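Local coordinates for DUF2787 domain-containing protein (Vibrio cholerae, PDB 2V1L) that is of unknown function but, encoded on a pathogenicity island, adopts a fold homologous to that of the human p32 protein, at residues Glu40-Phe45 and Glu61-Gln66; Arg46-Ser51 and Ala138-Ser143. All coordinates share one frame; numbering follows the deposited sequence.

Contact 1. Residues Glu40-Phe45 and Glu61-Gln66; sequences EVVMNF and EIALSQ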
ATOM      1  N   GLU A  40      13.514  -6.599  -6.803  1.00 52.34           N
ATOM      2  CA  GLU A  40      13.189  -5.583  -5.790  1.00 52.47           C
ATOM      3  C   GLU A  40      12.694  -4.291  -6.427  1.00 51.38           C
ATOM      4  O   GLU A  40      13.457  -3.622  -7.118  1.00 51.71           O
ATOM      5  CB  GLU A  40      14.402  -5.301  -4.896  1.00 53.17           C
ATOM      6  CG  GLU A  40      14.179  -4.246  -3.814  1.00 55.65           C
ATOM      7  CD  GLU A  40      15.452  -3.457  -3.484  1.00 59.26           C
ATOM      8  OE1 GLU A  40      16.479  -4.090  -3.124  1.00 59.15           O
ATOM      9  OE2 GLU A  40      15.414  -2.203  -3.582  1.00 59.85           O
ATOM     10  N   VAL A  41      11.429  -3.940  -6.164  1.00 49.72           N
ATOM     11  CA  VAL A  41      10.768  -2.780  -6.780  1.00 48.17           C
ATOM     12  C   VAL A  41       9.896  -1.950  -5.795  1.00 46.84           C
ATOM     13  O   VAL A  41       9.318  -2.487  -4.849  1.00 46.48           O
ATOM     14  CB  VAL A  41       9.928  -3.228  -8.029  1.00 48.52           C
ATOM     15  CG1 VAL A  41       8.510  -3.640  -7.661  1.00 47.99           C
ATOM     16  CG2 VAL A  41       9.890  -2.152  -9.066  1.00 48.79           C
ATOM     17  N   VAL A  42       9.820  -0.646  -6.037  1.00 44.94           N
ATOM     18  CA  VAL A  42       9.025   0.261  -5.223  1.00 43.75           C
ATOM     19  C   VAL A  42       8.059   1.085  -6.087  1.00 42.78           C
ATOM     20  O   VAL A  42       8.477   1.803  -6.994  1.00 42.40           O
ATOM     21  CB  VAL A  42       9.929   1.203  -4.352  1.00 43.44           C
ATOM     22  CG1 VAL A  42       9.113   2.292  -3.687  1.00 43.64           C
ATOM     23  CG2 VAL A  42      10.672   0.403  -3.297  1.00 42.85           C
ATOM     24  N   MET A  43       6.766   0.987  -5.775  1.00 41.91           N
ATOM     25  CA  MET A  43       5.723   1.776  -6.443  1.00 40.82           C
ATOM     26  C   MET A  43       5.295   2.944  -5.539  1.00 39.71           C
ATOM     27  O   MET A  43       5.108   2.765  -4.330  1.00 39.18           O
ATOM     28  CB  MET A  43       4.497   0.901  -6.750  1.00 40.84           C
ATOM     29  CG  MET A  43       4.717  -0.298  -7.659  1.00 41.62           C
ATOM     30  SD  MET A  43       3.195  -1.260  -7.918  1.00 42.21           S
ATOM     31  CE  MET A  43       3.795  -2.630  -8.896  1.00 40.50           C
ATOM     32  N   ASN A  44       5.126   4.123  -6.120  1.00 38.02           N
ATOM     33  CA  ASN A  44       4.582   5.270  -5.401  1.00 37.69           C
ATOM     34  C   ASN A  44       3.335   5.807  -6.100  1.00 36.94           C
ATOM     35  O   ASN A  44       3.329   5.944  -7.324  1.00 36.67           O
ATOM     36  CB  ASN A  44       5.611   6.394  -5.261  1.00 37.71           C
ATOM     37  CG  ASN A  44       6.713   6.047  -4.285  1.00 39.75           C
ATOM     38  OD1 ASN A  44       7.686   5.388  -4.654  1.00 40.93           O
ATOM     39  ND2 ASN A  44       6.556   6.466  -3.030  1.00 37.99           N
ATOM     40  N   PHE A  45       2.292   6.094  -5.320  1.00 35.18           N
ATOM     41  CA  PHE A  45       1.055   6.675  -5.841  1.00 33.57           C
ATOM     42  C   PHE A  45       0.939   8.022  -5.155  1.00 33.83           C
ATOM     43  O   PHE A  45       0.909   8.082  -3.909  1.00 33.03           O
ATOM     44  CB  PHE A  45      -0.172   5.773  -5.524  1.00 32.02           C
ATOM     45  CG  PHE A  45      -0.084   4.381  -6.088  1.00 30.65           C
ATOM     46  CD1 PHE A  45      -0.897   3.997  -7.159  1.00 28.88           C
ATOM     47  CD2 PHE A  45       0.806   3.442  -5.559  1.00 28.55           C
ATOM     48  CE1 PHE A  45      -0.825   2.724  -7.676  1.00 24.90           C
ATOM     49  CE2 PHE A  45       0.905   2.160  -6.091  1.00 26.93           C
ATOM     50  CZ  PHE A  45       0.096   1.796  -7.155  1.00 28.73           C
ATOM     51  N   GLU A  61       2.944   4.134  -0.752  1.00 25.20           N
ATOM     52  CA  GLU A  61       4.114   3.385  -1.211  1.00 26.73           C
ATOM     53  C   GLU A  61       3.932   1.888  -1.008  1.00 27.74           C
ATOM     54  O   GLU A  61       3.517   1.438   0.065  1.00 28.19           O
ATOM     55  CB  GLU A  61       5.382   3.870  -0.475  1.00 26.58           C
ATOM     56  CG  GLU A  61       6.659   3.195  -0.950  1.00 26.96           C
ATOM     57  CD  GLU A  61       7.920   3.764  -0.314  1.00 29.07           C
ATOM     58  OE1 GLU A  61       8.152   4.987  -0.419  1.00 30.13           O
ATOM     59  OE2 GLU A  61       8.698   2.964   0.272  1.00 34.67           O
ATOM     60  N   ILE A  62       4.243   1.114  -2.043  1.00 28.91           N
ATOM     61  CA  ILE A  62       4.187  -0.329  -1.972  1.00 31.57           C
ATOM     62  C   ILE A  62       5.521  -0.923  -2.434  1.00 33.00           C
ATOM     63  O   ILE A  62       6.051  -0.510  -3.458  1.00 33.82           O
ATOM     64  CB  ILE A  62       3.022  -0.914  -2.827  1.00 31.27           C
ATOM     65  CG1 ILE A  62       1.675  -0.347  -2.358  1.00 32.16           C
ATOM     66  CG2 ILE A  62       3.051  -2.457  -2.752  1.00 30.94           C
ATOM     67  CD1 ILE A  62       0.562  -0.283  -3.430  1.00 31.95           C
ATOM     68  N   ALA A  63       6.043  -1.898  -1.684  1.00 34.73           N
ATOM     69  CA  ALA A  63       7.313  -2.544  -2.025  1.00 36.43           C
ATOM     70  C   ALA A  63       7.205  -4.020  -2.303  1.00 37.74           C
ATOM     71  O   ALA A  63       6.606  -4.795  -1.545  1.00 37.54           O
ATOM     72  CB  ALA A  63       8.364  -2.302  -0.948  1.00 36.23           C
ATOM     73  N   LEU A  64       7.848  -4.409  -3.391  1.00 40.15           N
ATOM     74  CA  LEU A  64       7.809  -5.780  -3.858  1.00 43.00           C
ATOM     75  C   LEU A  64       9.224  -6.222  -4.180  1.00 44.83           C
ATOM     76  O   LEU A  64      10.033  -5.435  -4.672  1.00 45.28           O
ATOM     77  CB  LEU A  64       6.946  -5.873  -5.132  1.00 42.70           C
ATOM     78  CG  LEU A  64       5.560  -5.218  -5.197  1.00 42.22           C
ATOM     79  CD1 LEU A  64       5.114  -5.086  -6.637  1.00 42.09           C
ATOM     80  CD2 LEU A  64       4.550  -6.026  -4.433  1.00 40.79           C
ATOM     81  N   SER A  65       9.519  -7.483  -3.912  1.00 47.63           N
ATOM     82  CA  SER A  65      10.767  -8.081  -4.358  1.00 49.89           C
ATOM     83  C   SER A  65      10.458  -9.358  -5.128  1.00 51.58           C
ATOM     84  O   SER A  65       9.457 -10.028  -4.853  1.00 51.83           O
ATOM     85  CB  SER A  65      11.665  -8.384  -3.171  1.00 49.59           C
ATOM     86  OG  SER A  65      11.136  -9.468  -2.433  1.00 50.91           O
ATOM     87  N   GLN A  66      11.325  -9.672  -6.091  1.00 53.97           N
ATOM     88  CA  GLN A  66      11.187 -10.848  -6.966  1.00 56.18           C
ATOM     89  C   GLN A  66      11.805 -12.067  -6.286  1.00 57.13           C
ATOM     90  O   GLN A  66      13.021 -12.105  -6.049  1.00 57.13           O
ATOM     91  CB  GLN A  66      11.890 -10.599  -8.313  1.00 56.21           C
ATOM     92  CG  GLN A  66      12.331  -9.129  -8.538  1.00 57.31           C
ATOM     93  CD  GLN A  66      13.350  -8.941  -9.667  1.00 57.41           C
ATOM     94  OE1 GLN A  66      13.197  -9.493 -10.765  1.00 59.21           O
ATOM     95  NE2 GLN A  66      14.389  -8.141  -9.402  1.00 57.34           N
TER

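Contact 2. Residues Arg46-Ser51 and Ala138-Ser143; sequences RDSSYS and AFDDIS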
ATOM      1  N   ARG A  46       0.902   9.101  -5.943  1.00 34.44           N
ATOM      2  CA  ARG A  46       0.785  10.454  -5.390  1.00 36.17           C
ATOM      3  C   ARG A  46      -0.299  11.318  -6.060  1.00 35.76           C
ATOM      4  O   ARG A  46      -0.437  11.313  -7.270  1.00 35.10           O
ATOM      5  CB  ARG A  46       2.145  11.186  -5.403  1.00 36.31           C
ATOM      6  CG  ARG A  46       3.211  10.589  -4.433  1.00 38.56           C
ATOM      7  CD  ARG A  46       4.551  11.392  -4.426  1.00 39.65           C
ATOM      8  NE  ARG A  46       5.504  10.864  -5.415  1.00 46.99           N
ATOM      9  CZ  ARG A  46       6.592  10.141  -5.139  1.00 48.99           C
ATOM     10  NH1 ARG A  46       6.921   9.865  -3.884  1.00 51.23           N
ATOM     11  NH2 ARG A  46       7.367   9.693  -6.128  1.00 49.17           N
ATOM     12  N   ASP A  47      -1.070  12.019  -5.229  1.00 35.84           N
ATOM     13  CA  ASP A  47      -1.948  13.095  -5.640  1.00 36.52           C
ATOM     14  C   ASP A  47      -1.130  14.398  -5.490  1.00 37.44           C
ATOM     15  O   ASP A  47      -0.879  14.876  -4.381  1.00 36.98           O
ATOM     16  CB  ASP A  47      -3.238  13.103  -4.784  1.00 35.73           C
ATOM     17  CG  ASP A  47      -3.991  14.437  -4.836  1.00 35.67           C
ATOM     18  OD1 ASP A  47      -3.650  15.290  -5.671  1.00 36.41           O
ATOM     19  OD2 ASP A  47      -4.923  14.670  -4.024  1.00 32.36           O
ATOM     20  N   SER A  48      -0.719  14.980  -6.616  1.00 38.71           N
ATOM     21  CA  SER A  48       0.149  16.169  -6.573  1.00 39.44           C
ATOM     22  C   SER A  48      -0.503  17.351  -5.853  1.00 39.28           C
ATOM     23  O   SER A  48       0.199  18.263  -5.428  1.00 40.31           O
ATOM     24  CB  SER A  48       0.588  16.572  -7.975  1.00 39.98           C
ATOM     25  OG  SER A  48      -0.417  17.378  -8.584  1.00 42.75           O
ATOM     26  N   SER A  49      -1.828  17.325  -5.680  1.00 38.79           N
ATOM     27  CA  SER A  49      -2.531  18.409  -4.977  1.00 38.29           C
ATOM     28  C   SER A  49      -2.607  18.270  -3.437  1.00 38.15           C
ATOM     29  O   SER A  49      -2.965  19.234  -2.748  1.00 37.58           O
ATOM     30  CB  SER A  49      -3.951  18.605  -5.561  1.00 39.06           C
ATOM     31  OG  SER A  49      -4.808  17.507  -5.250  1.00 37.71           O
ATOM     32  N   TYR A  50      -2.268  17.085  -2.909  1.00 38.40           N
ATOM     33  CA  TYR A  50      -2.446  16.779  -1.482  1.00 38.48           C
ATOM     34  C   TYR A  50      -1.653  17.726  -0.605  1.00 39.59           C
ATOM     35  O   TYR A  50      -0.439  17.807  -0.730  1.00 39.79           O
ATOM     36  CB  TYR A  50      -2.071  15.313  -1.161  1.00 37.36           C
ATOM     37  CG  TYR A  50      -2.175  14.955   0.311  1.00 35.35           C
ATOM     38  CD1 TYR A  50      -3.382  15.069   0.993  1.00 34.22           C
ATOM     39  CD2 TYR A  50      -1.061  14.509   1.019  1.00 35.00           C
ATOM     40  CE1 TYR A  50      -3.477  14.751   2.342  1.00 34.52           C
ATOM     41  CE2 TYR A  50      -1.146  14.183   2.380  1.00 32.77           C
ATOM     42  CZ  TYR A  50      -2.348  14.312   3.026  1.00 34.67           C
ATOM     43  OH  TYR A  50      -2.432  14.000   4.362  1.00 34.53           O
ATOM     44  N   SER A  51      -2.340  18.440   0.277  1.00 41.02           N
ATOM     45  CA  SER A  51      -1.669  19.373   1.172  1.00 43.09           C
ATOM     46  C   SER A  51      -2.168  19.195   2.598  1.00 44.48           C
ATOM     47  O   SER A  51      -3.184  18.529   2.831  1.00 44.95           O
ATOM     48  CB  SER A  51      -1.870  20.826   0.703  1.00 43.15           C
ATOM     49  OG  SER A  51      -3.025  21.405   1.308  1.00 43.92           O
ATOM     50  N   ALA A 138      -7.376   9.061  -8.901  1.00 30.80           N
ATOM     51  CA  ALA A 138      -7.139  10.048  -7.864  1.00 30.96           C
ATOM     52  C   ALA A 138      -5.679  10.504  -7.846  1.00 31.29           C
ATOM     53  O   ALA A 138      -5.368  11.594  -7.387  1.00 31.11           O
ATOM     54  CB  ALA A 138      -7.522   9.486  -6.516  1.00 30.88           C
ATOM     55  N   PHE A 139      -4.790   9.661  -8.339  1.00 32.39           N
ATOM     56  CA  PHE A 139      -3.367   9.953  -8.303  1.00 34.08           C
ATOM     57  C   PHE A 139      -2.847  10.378  -9.682  1.00 35.57           C
ATOM     58  O   PHE A 139      -2.672   9.531 -10.552  1.00 35.85           O
ATOM     59  CB  PHE A 139      -2.588   8.717  -7.819  1.00 32.89           C
ATOM     60  CG  PHE A 139      -3.071   8.156  -6.499  1.00 32.47           C
ATOM     61  CD1 PHE A 139      -2.805   8.816  -5.305  1.00 30.17           C
ATOM     62  CD2 PHE A 139      -3.787   6.948  -6.458  1.00 31.59           C
ATOM     63  CE1 PHE A 139      -3.262   8.295  -4.066  1.00 30.76           C
ATOM     64  CE2 PHE A 139      -4.230   6.411  -5.227  1.00 30.69           C
ATOM     65  CZ  PHE A 139      -3.969   7.085  -4.041  1.00 29.98           C
ATOM     66  N   ASP A 140      -2.564  11.671  -9.853  1.00 37.94           N
ATOM     67  CA  ASP A 140      -1.915  12.192 -11.079  1.00 40.45           C
ATOM     68  C   ASP A 140      -0.425  11.837 -11.262  1.00 41.98           C
ATOM     69  O   ASP A 140       0.193  12.274 -12.236  1.00 43.03           O
ATOM     70  CB  ASP A 140      -2.114  13.712 -11.208  1.00 40.61           C
ATOM     71  CG  ASP A 140      -1.962  14.459  -9.881  1.00 42.70           C
ATOM     72  OD1 ASP A 140      -2.233  13.859  -8.828  1.00 46.69           O
ATOM     73  OD2 ASP A 140      -1.605  15.659  -9.884  1.00 41.78           O
ATOM     74  N   ASP A 141       0.146  11.040 -10.350  1.00 42.91           N
ATOM     75  CA  ASP A 141       1.590  10.769 -10.314  1.00 43.73           C
ATOM     76  C   ASP A 141       1.846   9.370  -9.765  1.00 44.17           C
ATOM     77  O   ASP A 141       1.904   9.178  -8.551  1.00 44.50           O
ATOM     78  CB  ASP A 141       2.271  11.845  -9.433  1.00 44.32           C
ATOM     79  CG  ASP A 141       3.811  11.693  -9.315  1.00 45.35           C
ATOM     80  OD1 ASP A 141       4.408  10.678  -9.758  1.00 45.93           O
ATOM     81  OD2 ASP A 141       4.419  12.624  -8.723  1.00 46.79           O
ATOM     82  N   ILE A 142       1.989   8.390 -10.650  1.00 44.69           N
ATOM     83  CA  ILE A 142       2.321   7.018 -10.239  1.00 45.33           C
ATOM     84  C   ILE A 142       3.676   6.608 -10.814  1.00 46.36           C
ATOM     85  O   ILE A 142       3.837   6.519 -12.036  1.00 46.84           O
ATOM     86  CB  ILE A 142       1.259   5.996 -10.695  1.00 45.14           C
ATOM     87  CG1 ILE A 142      -0.128   6.361 -10.155  1.00 45.23           C
ATOM     88  CG2 ILE A 142       1.660   4.595 -10.275  1.00 45.33           C
ATOM     89  CD1 ILE A 142      -1.223   5.391 -10.559  1.00 45.21           C
ATOM     90  N   SER A 143       4.643   6.353  -9.941  1.00 47.21           N
ATOM     91  CA  SER A 143       6.011   6.065 -10.368  1.00 48.06           C
ATOM     92  C   SER A 143       6.468   4.679  -9.910  1.00 48.66           C
ATOM     93  O   SER A 143       5.968   4.155  -8.903  1.00 48.91           O
ATOM     94  CB  SER A 143       6.960   7.139  -9.827  1.00 48.20           C
ATOM     95  OG  SER A 143       7.307   6.866  -8.480  1.00 48.97           O
TER
HETATM   96  O   HOH W   1       7.554  11.144  -8.537  1.00 47.14           O

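Contact 1. Residues Glu40-Phe45 and Glu61-Gln66
Four main-chain hydrogen bonds join Val41-Phe45 to Glu61-Gln66, whose axes run antiparallel at 163°. Val41 and Leu64 form one hydrogen-bonded pair: Val41 N meets Leu64 O at 2.5 Å, nearly along the carbonyl axis, and Leu64 N returns a bond to Val41 O at 2.8 Å, in the carbonyl plane. Met43 and Ile62 form the next, each N bonded to the other's O. Between and beyond them, Val42-Ala63 and Asn44-Glu61 are non-hydrogen-bonded pairs. In both, the CA atoms lie 4.6 Å apart, closer than the 5.1 Å between Val41 CA and Leu64 CA, and CA-H...O contacts such as Glu61 CA to Met43 O accompany this.

The pairing lies inside the antiparallel sheet of this p32-like fold: strand 141-144 flanks the first segment, strand 72-82 the second. Apolar contacts fill the face carrying Val41, Met43, Ile62 and Leu64. Val41 CG1, in the crowded position between N and the carbonyl carbon, lies alongside Leu64 and touches its CB at 3.7 Å. The extended Met43 chain crosses Leu64 obliquely, bringing CE to 3.6 Å from Leu64 CD1, while helix 15-29 packs against Met43 through Leu21, Ile24 and Leu25. Ile62 CD1 meets Phe45 CE2 at 3.6 Å, and the same ring meets Phe130 edge-to-face.

The face of Val42, Asn44, Glu61 and Ala63 is mixed. Asn44 and Glu61 run side by side, but amide and carboxylate planes are 73° apart and the bond from Asn44 ND2 to Glu61 OE1 is weak at 3.4 Å. Glu61 OE2 is held by Tyr76 OH, while Val42 CG1 packs on the aliphatic CG of Glu61.

Contact 2. Residues Arg46-Ser51 and Ala138-Ser143
Asp140 turns its carboxylate onto Ser48 with CG in the crowded position between N and the carbonyl carbon (chi1 41°). Its OD2 accepts from Ser48 OG through the syn lone pair at a very short 2.5 Å; OD1 takes Ser48 N at 2.9 Å from above the carboxylate plane. Two bonds thus clamp the acid to the loop. Asp47 points CG anti to its N (chi1 161°), so OD1 receives Ser49 N, in an Asx turn, and Ser49 OG, while OD2 bonds Phe57 N. These donors would partly offset the repulsion between Asp47 OD1 and Asp140 OD1, 3.7 Å apart.

The segments meet where edge strand 141-144 of the antiparallel sheet pairs with the end of strand 41-46, and a type I turn, Asp47-Tyr50, leads away. Arg46 N to Asp141 O, 2.8 Å, is the firm backbone bond; its reciprocal is weak. Arg46 and Asp141 extend alongside each other, but the arginine bends at chi3 (-91°), leaving NE and Asp141 OD2 in a long salt bridge of 3.9 Å. A water accepts from Arg46 NH2 and donates weakly to Asp141 OD1. Phe139 presents its ring edge to Arg46 O and Asp47 N, with Tyr133 and Val134 of helix 117-135 against it.

How the contacts relate
Contacts 1 and 2 have centres about 16 Å apart and follow one another along strand 41-46, since residue 45 ends a segment of the first and residue 46 begins one of the second. In sequence the segments alternate: 40-45, 46-51, 61-66, 138-143. Strand 41-46 lies between strands 60-66 and 141-144, antiparallel to both, pairing locally on one side and with the C-terminal end of the chain on the other. The two sites touch directly: Asn44 N lies 2.9 Å from Ser143 O, a probable hydrogen bond, and Phe45 CD1 packs 3.7 Å from Ile142 CD1. The C-terminal strand is thus tied into the sheet after helix 117-135.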